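Local coordinates for CRISPR pre-crRNA endoribonuclease Cas5d (Mannheimia succiniciproducens, PDB 3KG4), which is a metal-independent endoribonuclease that processes CRISPR precursor transcripts into crRNA for antiviral defence, at residues I7-F18 with V32-L42. Sequence-based numbering, arbitrary orientation.
Sequences IRLHIWGDYACF and VITPSAARGIL
Phe18 turns its ring beside its own backbone N (chi1 -50°), which lays one face on Ile33, while Ile33 swings CG1 opposite its backbone N and sends CD1 on to Ile11. The Ile33 CA hydrogen makes a CH-pi contact over the middle of that face, CA lying 3.6 Å from the Phe18 ring centroid and 13° off its normal. Farther out, Ile33 CG1 touches Phe18 CE1 at 3.5 Å, and Ala37 CB reaches Phe18 CD1 obliquely at 3.6 Å. Ile11 CD1 meets two isoleucine ends tip to tip, Ile33 CD1 at 3.7 Å and Ile41 CD1 at 3.6 Å, so Ile11 bridges Ile33, just before the helix, and Ile41 within it. Two residues earlier on the strand, Leu9 CD2 fits against Ile41 CG2 and Leu42 CD2, the Leu9 and Leu42 side chains lying alongside one another but pointing opposite ways; Ile7 CD1 closes the row on Leu42 CD2 at 3.9 Å. No hydrogen bond joins the segments. Thr34 N-caps the helix, its OG1 accepting from Ala37 N at 3.0 Å. Ile33 and Leu42 also pack on strand 51-60, and Phe18 on Tyr116 of strand 114-124. The axis of residues 35-42, the start of helix 35-45, runs at 100° to that of strand 7-13, its apolar side against one face of the antiparallel sheet, a helix-on-sheet core consistent with the ferredoxin-like RAMP fold of Cas5 proteins.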
loop_
_atom_site.group_PDB
_atom_site.type_symbol
_atom_site.label_atom_id
_atom_site.label_comp_id
_atom_site.label_asym_id
_atom_site.label_seq_id
_atom_site.Cartn_x
_atom_site.Cartn_y
_atom_site.Cartn_z
ATOM N N ILE A 7 0.634 -12.057 -2.738
ATOM C CA ILE A 7 1.800 -11.617 -1.996
ATOM C C ILE A 7 1.396 -10.845 -0.750
ATOM O O ILE A 7 0.320 -10.245 -0.707
ATOM C CB ILE A 7 2.745 -10.748 -2.869
ATOM C CG1 ILE A 7 2.130 -9.412 -3.222
ATOM C CG2 ILE A 7 3.122 -11.493 -4.155
ATOM C CD1 ILE A 7 2.121 -8.365 -2.080
ATOM N N ARG A 8 2.278 -10.886 0.238
ATOM C CA ARG A 8 2.226 -10.051 1.419
ATOM C C ARG A 8 3.576 -9.363 1.602
ATOM O O ARG A 8 4.653 -10.018 1.622
ATOM C CB ARG A 8 1.910 -10.876 2.666
ATOM C CG ARG A 8 0.500 -11.403 2.700
ATOM C CD ARG A 8 0.334 -12.382 3.822
ATOM N NE ARG A 8 -1.066 -12.676 4.062
ATOM C CZ ARG A 8 -1.495 -13.569 4.947
ATOM N NH1 ARG A 8 -0.628 -14.284 5.672
ATOM N NH2 ARG A 8 -2.797 -13.743 5.110
ATOM N N LEU A 9 3.511 -8.046 1.730
ATOM C CA LEU A 9 4.688 -7.198 1.892
ATOM C C LEU A 9 4.518 -6.370 3.162
ATOM O O LEU A 9 3.539 -5.625 3.333
ATOM C CB LEU A 9 4.905 -6.294 0.652
ATOM C CG LEU A 9 6.221 -5.490 0.609
ATOM C CD1 LEU A 9 7.443 -6.402 0.289
ATOM C CD2 LEU A 9 6.118 -4.317 -0.387
ATOM N N HIS A 10 5.471 -6.520 4.062
ATOM C CA HIS A 10 5.587 -5.711 5.256
ATOM C C HIS A 10 6.305 -4.420 4.886
ATOM O O HIS A 10 7.375 -4.446 4.240
ATOM C CB HIS A 10 6.376 -6.497 6.317
ATOM C CG HIS A 10 6.486 -5.806 7.646
ATOM N ND1 HIS A 10 7.530 -6.028 8.511
ATOM C CD2 HIS A 10 5.703 -4.867 8.236
ATOM C CE1 HIS A 10 7.366 -5.294 9.601
ATOM N NE2 HIS A 10 6.253 -4.590 9.466
ATOM N N ILE A 11 5.691 -3.280 5.186
ATOM C CA ILE A 11 6.313 -1.971 4.922
ATOM C C ILE A 11 6.273 -1.108 6.164
ATOM O O ILE A 11 5.343 -1.202 6.958
ATOM C CB ILE A 11 5.654 -1.243 3.699
ATOM C CG1 ILE A 11 4.170 -0.907 3.978
ATOM C CG2 ILE A 11 5.832 -2.090 2.447
ATOM C CD1 ILE A 11 3.454 -0.086 2.848
ATOM N N TRP A 12 7.301 -0.281 6.351
ATOM C CA TRP A 12 7.313 0.640 7.452
ATOM C C TRP A 12 8.162 1.876 7.148
ATOM O O TRP A 12 8.925 1.914 6.173
ATOM C CB TRP A 12 7.817 -0.056 8.707
ATOM C CG TRP A 12 9.217 -0.539 8.570
ATOM C CD1 TRP A 12 10.338 0.118 8.975
ATOM C CD2 TRP A 12 9.671 -1.778 7.974
ATOM N NE1 TRP A 12 11.472 -0.631 8.672
ATOM C CE2 TRP A 12 11.090 -1.794 8.065
ATOM C CE3 TRP A 12 9.029 -2.858 7.365
ATOM C CZ2 TRP A 12 11.874 -2.861 7.585
ATOM C CZ3 TRP A 12 9.816 -3.935 6.893
ATOM C CH2 TRP A 12 11.225 -3.920 7.014
ATOM N N GLY A 13 8.029 2.872 8.004
ATOM C CA GLY A 13 8.731 4.148 7.815
ATOM C C GLY A 13 8.504 5.053 8.992
ATOM O O GLY A 13 7.502 4.944 9.675
ATOM N N ASP A 14 9.442 5.961 9.243
ATOM C CA ASP A 14 9.294 6.896 10.349
ATOM C C ASP A 14 8.225 7.933 10.032
ATOM O O ASP A 14 7.610 8.452 10.938
ATOM C CB ASP A 14 10.617 7.618 10.637
ATOM C CG ASP A 14 11.681 6.700 11.277
ATOM O OD1 ASP A 14 11.362 5.550 11.654
ATOM O OD2 ASP A 14 12.843 7.158 11.379
ATOM N N TYR A 15 8.070 8.256 8.753
ATOM C CA TYR A 15 7.066 9.206 8.234
ATOM C C TYR A 15 6.354 8.735 6.962
ATOM O O TYR A 15 6.907 7.950 6.153
ATOM C CB TYR A 15 7.725 10.547 7.932
ATOM C CG TYR A 15 8.364 11.190 9.114
ATOM C CD1 TYR A 15 7.588 11.820 10.093
ATOM C CD2 TYR A 15 9.754 11.147 9.293
ATOM C CE1 TYR A 15 8.177 12.419 11.188
ATOM C CE2 TYR A 15 10.349 11.740 10.389
ATOM C CZ TYR A 15 9.561 12.379 11.325
ATOM O OH TYR A 15 10.147 12.971 12.407
ATOM N N ALA A 16 5.121 9.212 6.770
ATOM C CA ALA A 16 4.355 8.937 5.548
ATOM C C ALA A 16 3.421 10.096 5.261
ATOM O O ALA A 16 2.931 10.737 6.166
ATOM C CB ALA A 16 3.520 7.641 5.671
ATOM N N CYS A 17 3.143 10.322 4.003
ATOM C CA CYS A 17 2.187 11.325 3.628
ATOM C C CYS A 17 1.415 10.879 2.395
ATOM O O CYS A 17 1.909 10.951 1.265
ATOM C CB CYS A 17 2.857 12.696 3.388
ATOM S SG CYS A 17 1.583 13.955 3.212
ATOM N N PHE A 18 0.207 10.366 2.640
ATOM C CA PHE A 18 -0.698 9.971 1.594
ATOM C C PHE A 18 -1.706 11.091 1.431
ATOM O O PHE A 18 -2.736 11.172 2.124
ATOM C CB PHE A 18 -1.370 8.652 1.956
ATOM C CG PHE A 18 -0.408 7.619 2.378
ATOM C CD1 PHE A 18 0.449 7.022 1.447
ATOM C CD2 PHE A 18 -0.275 7.283 3.717
ATOM C CE1 PHE A 18 1.400 6.044 1.878
ATOM C CE2 PHE A 18 0.644 6.333 4.130
ATOM C CZ PHE A 18 1.479 5.715 3.218
ATOM N N VAL A 32 -4.203 6.442 6.794
ATOM C CA VAL A 32 -3.507 5.206 6.432
ATOM C C VAL A 32 -3.142 5.278 4.946
ATOM O O VAL A 32 -3.632 6.122 4.180
ATOM C CB VAL A 32 -4.417 3.954 6.632
ATOM C CG1 VAL A 32 -4.942 3.849 8.137
ATOM C CG2 VAL A 32 -5.628 4.007 5.693
ATOM N N ILE A 33 -2.323 4.322 4.541
ATOM C CA ILE A 33 -1.984 4.156 3.147
ATOM C C ILE A 33 -3.198 3.844 2.249
ATOM O O ILE A 33 -4.123 3.096 2.621
ATOM C CB ILE A 33 -0.841 3.073 3.021
ATOM C CG1 ILE A 33 -0.283 3.044 1.592
ATOM C CG2 ILE A 33 -1.393 1.704 3.389
ATOM C CD1 ILE A 33 1.073 2.351 1.460
ATOM N N THR A 34 -3.216 4.474 1.075
ATOM C CA THR A 34 -4.213 4.243 0.077
ATOM C C THR A 34 -3.831 3.016 -0.739
ATOM O O THR A 34 -2.651 2.670 -0.800
ATOM C CB THR A 34 -4.306 5.446 -0.894
ATOM O OG1 THR A 34 -2.992 5.713 -1.434
ATOM C CG2 THR A 34 -4.826 6.719 -0.138
ATOM N N PRO A 35 -4.822 2.368 -1.390
ATOM C CA PRO A 35 -4.554 1.308 -2.346
ATOM C C PRO A 35 -3.596 1.815 -3.436
ATOM O O PRO A 35 -2.691 1.108 -3.839
ATOM C CB PRO A 35 -5.929 1.036 -2.941
ATOM C CG PRO A 35 -6.896 1.386 -1.746
ATOM C CD PRO A 35 -6.264 2.544 -1.119
ATOM N N SER A 36 -3.827 3.058 -3.889
ATOM C CA SER A 36 -3.007 3.722 -4.907
ATOM C C SER A 36 -1.521 3.734 -4.528
ATOM O O SER A 36 -0.655 3.295 -5.308
ATOM C CB SER A 36 -3.535 5.156 -5.114
ATOM O OG SER A 36 -2.969 5.716 -6.272
ATOM N N ALA A 37 -1.211 4.178 -3.321
ATOM C CA ALA A 37 0.176 4.203 -2.847
ATOM C C ALA A 37 0.771 2.811 -2.658
ATOM O O ALA A 37 1.993 2.585 -2.900
ATOM C CB ALA A 37 0.323 5.034 -1.530
ATOM N N ALA A 38 -0.065 1.890 -2.197
ATOM C CA ALA A 38 0.366 0.511 -1.974
ATOM C C ALA A 38 0.762 -0.134 -3.308
ATOM O O ALA A 38 1.808 -0.781 -3.398
ATOM C CB ALA A 38 -0.741 -0.316 -1.231
ATOM N N ARG A 39 -0.051 0.088 -4.325
ATOM C CA ARG A 39 0.188 -0.438 -5.629
ATOM C C ARG A 39 1.467 0.161 -6.236
ATOM O O ARG A 39 2.201 -0.540 -6.933
ATOM C CB ARG A 39 -1.021 -0.171 -6.516
ATOM C CG ARG A 39 -0.897 -0.739 -7.920
ATOM C CD ARG A 39 -2.225 -0.752 -8.676
ATOM N NE ARG A 39 -2.526 0.600 -9.125
ATOM C CZ ARG A 39 -2.238 1.096 -10.323
ATOM N NH1 ARG A 39 -1.650 0.355 -11.262
ATOM N NH2 ARG A 39 -2.575 2.350 -10.591
ATOM N N GLY A 40 1.714 1.438 -5.965
ATOM C CA GLY A 40 2.977 2.095 -6.353
ATOM C C GLY A 40 4.178 1.400 -5.733
ATOM O O GLY A 40 5.216 1.217 -6.378
ATOM N N ILE A 41 4.044 1.029 -4.474
ATOM C CA ILE A 41 5.117 0.434 -3.734
ATOM C C ILE A 41 5.405 -0.956 -4.328
ATOM O O ILE A 41 6.576 -1.293 -4.546
ATOM C CB ILE A 41 4.814 0.367 -2.232
ATOM C CG1 ILE A 41 4.941 1.749 -1.570
ATOM C CG2 ILE A 41 5.716 -0.691 -1.511
ATOM C CD1 ILE A 41 4.511 1.766 -0.107
ATOM N N LEU A 42 4.344 -1.736 -4.616
ATOM C CA LEU A 42 4.523 -3.055 -5.218
ATOM C C LEU A 42 5.178 -2.964 -6.621
ATOM O O LEU A 42 6.073 -3.727 -6.905
ATOM C CB LEU A 42 3.206 -3.796 -5.328
ATOM C CG LEU A 42 2.441 -4.089 -4.008
ATOM C CD1 LEU A 42 1.171 -4.926 -4.318
ATOM C CD2 LEU A 42 3.279 -4.794 -2.998
#